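Local coordinates for protein phosphonate monoester hydrolase (Ruegeria pomeroyi, PDB 4UPK) that is a hydrolase of the sulfatase family, a member of the alkaline phosphatase clan with an alpha/beta fold built round a mixed central sheet, at residues A[212-217]-A[239-244]; A[247-252]-A[314-319]. All coordinates share one frame; numbering follows the deposited sequence.

Contact 1: A[212-217]-A[239-244]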
# COMPACT_ATOMS: atom_id res chain seq x y z
N SER A 212 41.30 12.79 -4.52
CA SER A 212 40.92 11.78 -3.53
C SER A 212 39.41 11.66 -3.34
O SER A 212 38.67 12.56 -3.72
CB SER A 212 41.61 12.05 -2.19
OG SER A 212 40.87 12.93 -1.36
N ASP A 213 38.98 10.55 -2.75
CA ASP A 213 37.58 10.27 -2.40
C ASP A 213 37.00 11.35 -1.48
O ASP A 213 35.91 11.85 -1.76
CB ASP A 213 37.44 8.85 -1.82
CG ASP A 213 38.45 8.40 -0.78
OD1 ASP A 213 39.38 9.20 -0.43
OD2 ASP A 213 38.32 7.25 -0.30
N THR A 214 37.78 11.77 -0.42
CA THR A 214 37.44 12.85 0.53
C THR A 214 37.26 14.19 -0.18
O THR A 214 36.25 14.85 0.05
CB THR A 214 38.49 12.93 1.65
OG1 THR A 214 38.57 11.66 2.32
CG2 THR A 214 38.21 14.05 2.66
N ALA A 215 38.26 14.60 -1.01
CA ALA A 215 38.28 15.86 -1.76
C ALA A 215 37.13 15.92 -2.76
O ALA A 215 36.42 16.93 -2.83
CB ALA A 215 39.61 16.03 -2.49
N PHE A 216 36.95 14.84 -3.52
CA PHE A 216 35.90 14.71 -4.53
C PHE A 216 34.50 14.90 -3.95
O PHE A 216 33.71 15.64 -4.55
CB PHE A 216 36.05 13.39 -5.32
CG PHE A 216 34.96 13.16 -6.33
CD1 PHE A 216 35.02 13.74 -7.59
CD2 PHE A 216 33.81 12.44 -5.98
CE1 PHE A 216 33.97 13.59 -8.50
CE2 PHE A 216 32.76 12.29 -6.89
CZ PHE A 216 32.85 12.85 -8.15
N LEU A 217 34.18 14.24 -2.81
CA LEU A 217 32.85 14.36 -2.18
C LEU A 217 32.57 15.78 -1.71
O LEU A 217 31.49 16.30 -1.95
CB LEU A 217 32.65 13.34 -1.04
CG LEU A 217 31.25 13.20 -0.45
CD1 LEU A 217 30.19 12.81 -1.51
CD2 LEU A 217 31.24 12.23 0.65
N TYR A 239 31.45 10.99 4.90
CA TYR A 239 32.83 10.67 4.57
C TYR A 239 33.15 9.27 5.06
O TYR A 239 32.99 8.99 6.25
CB TYR A 239 33.80 11.65 5.25
CG TYR A 239 33.68 13.08 4.76
CD1 TYR A 239 34.26 13.47 3.56
CD2 TYR A 239 33.04 14.05 5.53
CE1 TYR A 239 34.19 14.79 3.12
CE2 TYR A 239 32.97 15.38 5.11
CZ TYR A 239 33.55 15.75 3.90
OH TYR A 239 33.54 17.04 3.46
N ILE A 240 33.60 8.41 4.15
CA ILE A 240 34.00 7.05 4.45
C ILE A 240 35.29 7.02 5.24
O ILE A 240 35.40 6.28 6.20
CB ILE A 240 34.05 6.16 3.15
CG1 ILE A 240 34.23 4.65 3.49
CG2 ILE A 240 35.06 6.65 2.11
CD1 ILE A 240 33.04 4.05 4.33
N ARG A 241 36.28 7.87 4.83
CA ARG A 241 37.58 8.02 5.45
C ARG A 241 37.48 8.64 6.84
O ARG A 241 36.66 9.54 7.03
CB ARG A 241 38.52 8.86 4.57
CG ARG A 241 38.77 8.29 3.18
CD ARG A 241 39.21 6.85 3.18
NE ARG A 241 39.60 6.41 1.84
CZ ARG A 241 40.32 5.32 1.58
NH1 ARG A 241 40.77 4.56 2.57
NH2 ARG A 241 40.61 5.00 0.33
N PRO A 242 38.30 8.19 7.84
CA PRO A 242 39.29 7.08 7.81
C PRO A 242 38.61 5.72 7.85
O PRO A 242 37.74 5.49 8.69
CB PRO A 242 40.15 7.37 9.05
CG PRO A 242 39.17 7.98 10.04
CD PRO A 242 38.21 8.80 9.20
N HIS A 243 38.94 4.83 6.91
CA HIS A 243 38.28 3.51 6.80
C HIS A 243 39.11 2.64 5.86
O HIS A 243 39.63 3.18 4.87
CB HIS A 243 36.87 3.69 6.20
CG HIS A 243 35.94 2.51 6.25
ND1 HIS A 243 36.08 1.44 5.36
CD2 HIS A 243 34.81 2.33 6.97
CE1 HIS A 243 35.08 0.61 5.65
NE2 HIS A 243 34.29 1.11 6.60
N PRO A 244 39.23 1.30 6.11
CA PRO A 244 39.97 0.43 5.18
C PRO A 244 39.35 0.42 3.77
O PRO A 244 38.16 0.69 3.65
CB PRO A 244 39.90 -0.95 5.86
CG PRO A 244 38.74 -0.89 6.77
CD PRO A 244 38.68 0.51 7.25
O HOH W 1 36.08 10.18 2.72

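Contact 2: A[247-252]-A[314-319]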
# COMPACT_ATOMS: atom_id res chain seq x y z
N VAL A 247 44.82 3.64 2.84
CA VAL A 247 45.71 4.30 1.90
C VAL A 247 45.39 5.79 1.98
O VAL A 247 44.23 6.16 2.04
CB VAL A 247 45.67 3.70 0.45
CG1 VAL A 247 44.33 3.92 -0.27
CG2 VAL A 247 46.85 4.19 -0.38
N ALA A 248 46.44 6.64 2.01
CA ALA A 248 46.28 8.09 2.07
C ALA A 248 47.05 8.76 0.95
O ALA A 248 48.16 8.33 0.64
CB ALA A 248 46.71 8.62 3.43
N PRO A 249 46.47 9.80 0.28
CA PRO A 249 47.24 10.49 -0.77
C PRO A 249 48.36 11.37 -0.16
O PRO A 249 48.26 11.76 1.01
CB PRO A 249 46.16 11.31 -1.48
CG PRO A 249 45.20 11.66 -0.40
CD PRO A 249 45.16 10.46 0.51
N ALA A 250 49.44 11.62 -0.94
CA ALA A 250 50.57 12.46 -0.50
C ALA A 250 50.04 13.88 -0.13
O ALA A 250 49.21 14.40 -0.87
CB ALA A 250 51.61 12.56 -1.61
N PRO A 251 50.41 14.48 1.03
CA PRO A 251 51.43 14.07 2.01
C PRO A 251 50.94 13.30 3.24
O PRO A 251 51.75 13.00 4.13
CB PRO A 251 52.01 15.42 2.43
CG PRO A 251 50.80 16.32 2.47
CD PRO A 251 49.91 15.84 1.33
N TYR A 252 49.62 13.02 3.31
CA TYR A 252 48.98 12.36 4.45
C TYR A 252 49.49 11.00 4.82
O TYR A 252 49.40 10.64 5.99
CB TYR A 252 47.47 12.30 4.25
CG TYR A 252 46.84 13.66 4.05
CD1 TYR A 252 46.56 14.50 5.13
CD2 TYR A 252 46.52 14.11 2.77
CE1 TYR A 252 46.00 15.76 4.94
CE2 TYR A 252 45.97 15.37 2.56
CZ TYR A 252 45.70 16.19 3.65
OH TYR A 252 45.09 17.40 3.41
N LEU A 314 45.23 7.99 10.95
CA LEU A 314 45.29 9.35 11.49
C LEU A 314 45.50 10.40 10.39
O LEU A 314 44.92 11.48 10.48
CB LEU A 314 46.37 9.48 12.59
CG LEU A 314 46.21 8.64 13.86
CD1 LEU A 314 47.45 8.74 14.72
CD2 LEU A 314 44.97 9.06 14.66
N GLY A 315 46.25 10.05 9.35
CA GLY A 315 46.49 10.93 8.19
C GLY A 315 45.24 11.18 7.37
O GLY A 315 45.00 12.31 6.95
N LEU A 316 44.37 10.15 7.21
CA LEU A 316 43.06 10.21 6.53
C LEU A 316 42.06 11.05 7.33
O LEU A 316 41.26 11.77 6.71
CB LEU A 316 42.49 8.80 6.26
CG LEU A 316 43.18 7.99 5.17
CD1 LEU A 316 42.74 6.50 5.25
CD2 LEU A 316 42.91 8.56 3.80
N ALA A 317 42.09 10.97 8.67
CA ALA A 317 41.27 11.79 9.59
C ALA A 317 41.67 13.28 9.44
O ALA A 317 40.80 14.12 9.32
CB ALA A 317 41.45 11.33 11.02
N THR A 318 42.98 13.59 9.37
CA THR A 318 43.47 14.96 9.13
C THR A 318 42.96 15.48 7.74
O THR A 318 42.50 16.61 7.67
CB THR A 318 45.00 15.04 9.41
OG1 THR A 318 45.19 14.89 10.82
CG2 THR A 318 45.63 16.38 8.96
N GLU A 319 42.99 14.65 6.68
CA GLU A 319 42.49 15.05 5.37
C GLU A 319 40.96 15.29 5.41
O GLU A 319 40.49 16.23 4.79
CB GLU A 319 42.89 14.05 4.29
CG GLU A 319 42.54 14.54 2.87
CD GLU A 319 42.54 13.45 1.81
OE1 GLU A 319 42.45 12.26 2.19
OE2 GLU A 319 42.65 13.78 0.61

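Contact 1: A[212-217]-A[239-244]
Asp213, in the first turn of helix 213-224, and Arg241, in the loop that follows strand 234-239, form the salt bridge at the heart of this buried contact. Arg241 NE gives its N-H to Asp213 OD2 at 2.6 Å, meeting the syn lone pair at an N-H...O angle of 151°, while a weak second bond comes from Arg241 NH2 to the same oxygen. The carboxylate and guanidinium planes stand 75° apart, so this is not the flat, doubly bonded pairing of the two groups. With chi1 at 45°, Asp213 CG lies between its own backbone N and carbonyl carbon, which keeps it close to the helix start; there the other oxygen, Asp213 OD1, takes the N-H of Thr214 N at 3.0 Å from above the carboxylate plane. Arg241 NH1 is bound to the carbonyl of Pro245.

A water supplies the second polar link: it donates to Thr214 OG1 (2.9 Å) and accepts from Arg241 N (3.1 Å), bridging helix and loop beside the place where Thr214 OG1 touches the aliphatic Arg241 CG.

Packing round the Tyr239 ring occupies the strand end. Two apolar groups take part: Thr214 CG2 lies 4.1 Å from Tyr239 CD1, and Leu217 CD2 approaches Tyr239 CD1 obliquely at 4.4 Å. A polar atom, the carbonyl O of Thr214, faces the ring edge near Tyr239 CE1. The phenol OH of Tyr239 is hydrogen-bonded to Thr218, one turn beyond Thr214.

Two opposite charges are thus buried together. Asp213 OD2 is gripped by the guanidinium and OD1 by a main-chain N-H, and the nearby N-terminal end of the helix would be expected to favour the carboxylate's negative charge further.

Contact 2: A[247-252]-A[314-319]
Tyr252 lays one face of its ring on the aliphatic part of Glu319. Glu319 CB sits 3.5 Å from the ring centroid and only 9° off the normal, a CH-pi contact over the centre of the ring, and CG continues across it to lie 3.5 Å from Tyr252 CE2. The glutamate takes this course because CG is anti to its backbone N (chi1 -172°) and the chain stays extended beyond it. Its carboxylate, 28° from parallel to the phenol ring, passes on to meet the pyrrolidine of Pro249 tip to tip, with Glu319 OE2 3.5 Å from Pro249 CG. This proline contact is packing alone; the polar partner of Glu319 OE2 is the hydroxyl of Ser212.

At the edge of the same ring Thr318 CG2 comes near Tyr252 CE1, and Gly315 O lies obliquely 3.2 Å from Tyr252 CD1. Gly315 has no side chain, and the backbones draw close here, its CA 4.7 Å from that of Tyr252; the Tyr252 carbonyl O lies against Gly315 CA, on the side to which a CB would point.

Leu316 serves the other end of the loop. Its CG lies beside its backbone N, and the CD2 methyl ends against the carbonyl O of Val247 (3.3 Å) and the methyl of Ala248, with Leu316 CD2 3.8 Å from Ala248 CB.

The loop reaches both places by reversing direction. The peptide before Pro251 is cis, and a weak bond from Tyr252 N to Pro249 O closes residues 249-252 as a type VIa beta turn. A proline-rich turn is thereby fitted, through side-chain packing, to the flank of helix 303-333, one of the long helices of this alkaline-phosphatase-like alpha/beta fold.

In the fold
The two contacts lie side by side, their centres about 10 Å apart, and follow one another along the chain. Their direct polar joint is a probable hydrogen bond of 2.8 Å between Ser212 OG and Glu319 OE2. As the N-cap of helix 213-224, Ser212 also accepts the N-H of Ala215, so one hydroxyl ties the start of that helix to helix 303-333. Packing adds to this: Thr214 CG2 rests 3.8 Å from Glu319 O, and Arg241 NH1 3.9 Å from Leu316 CD1. The loop after strand 234-239 runs through both contacts, meeting helix 213-224 in contact 1 and helix 303-333 in contact 2.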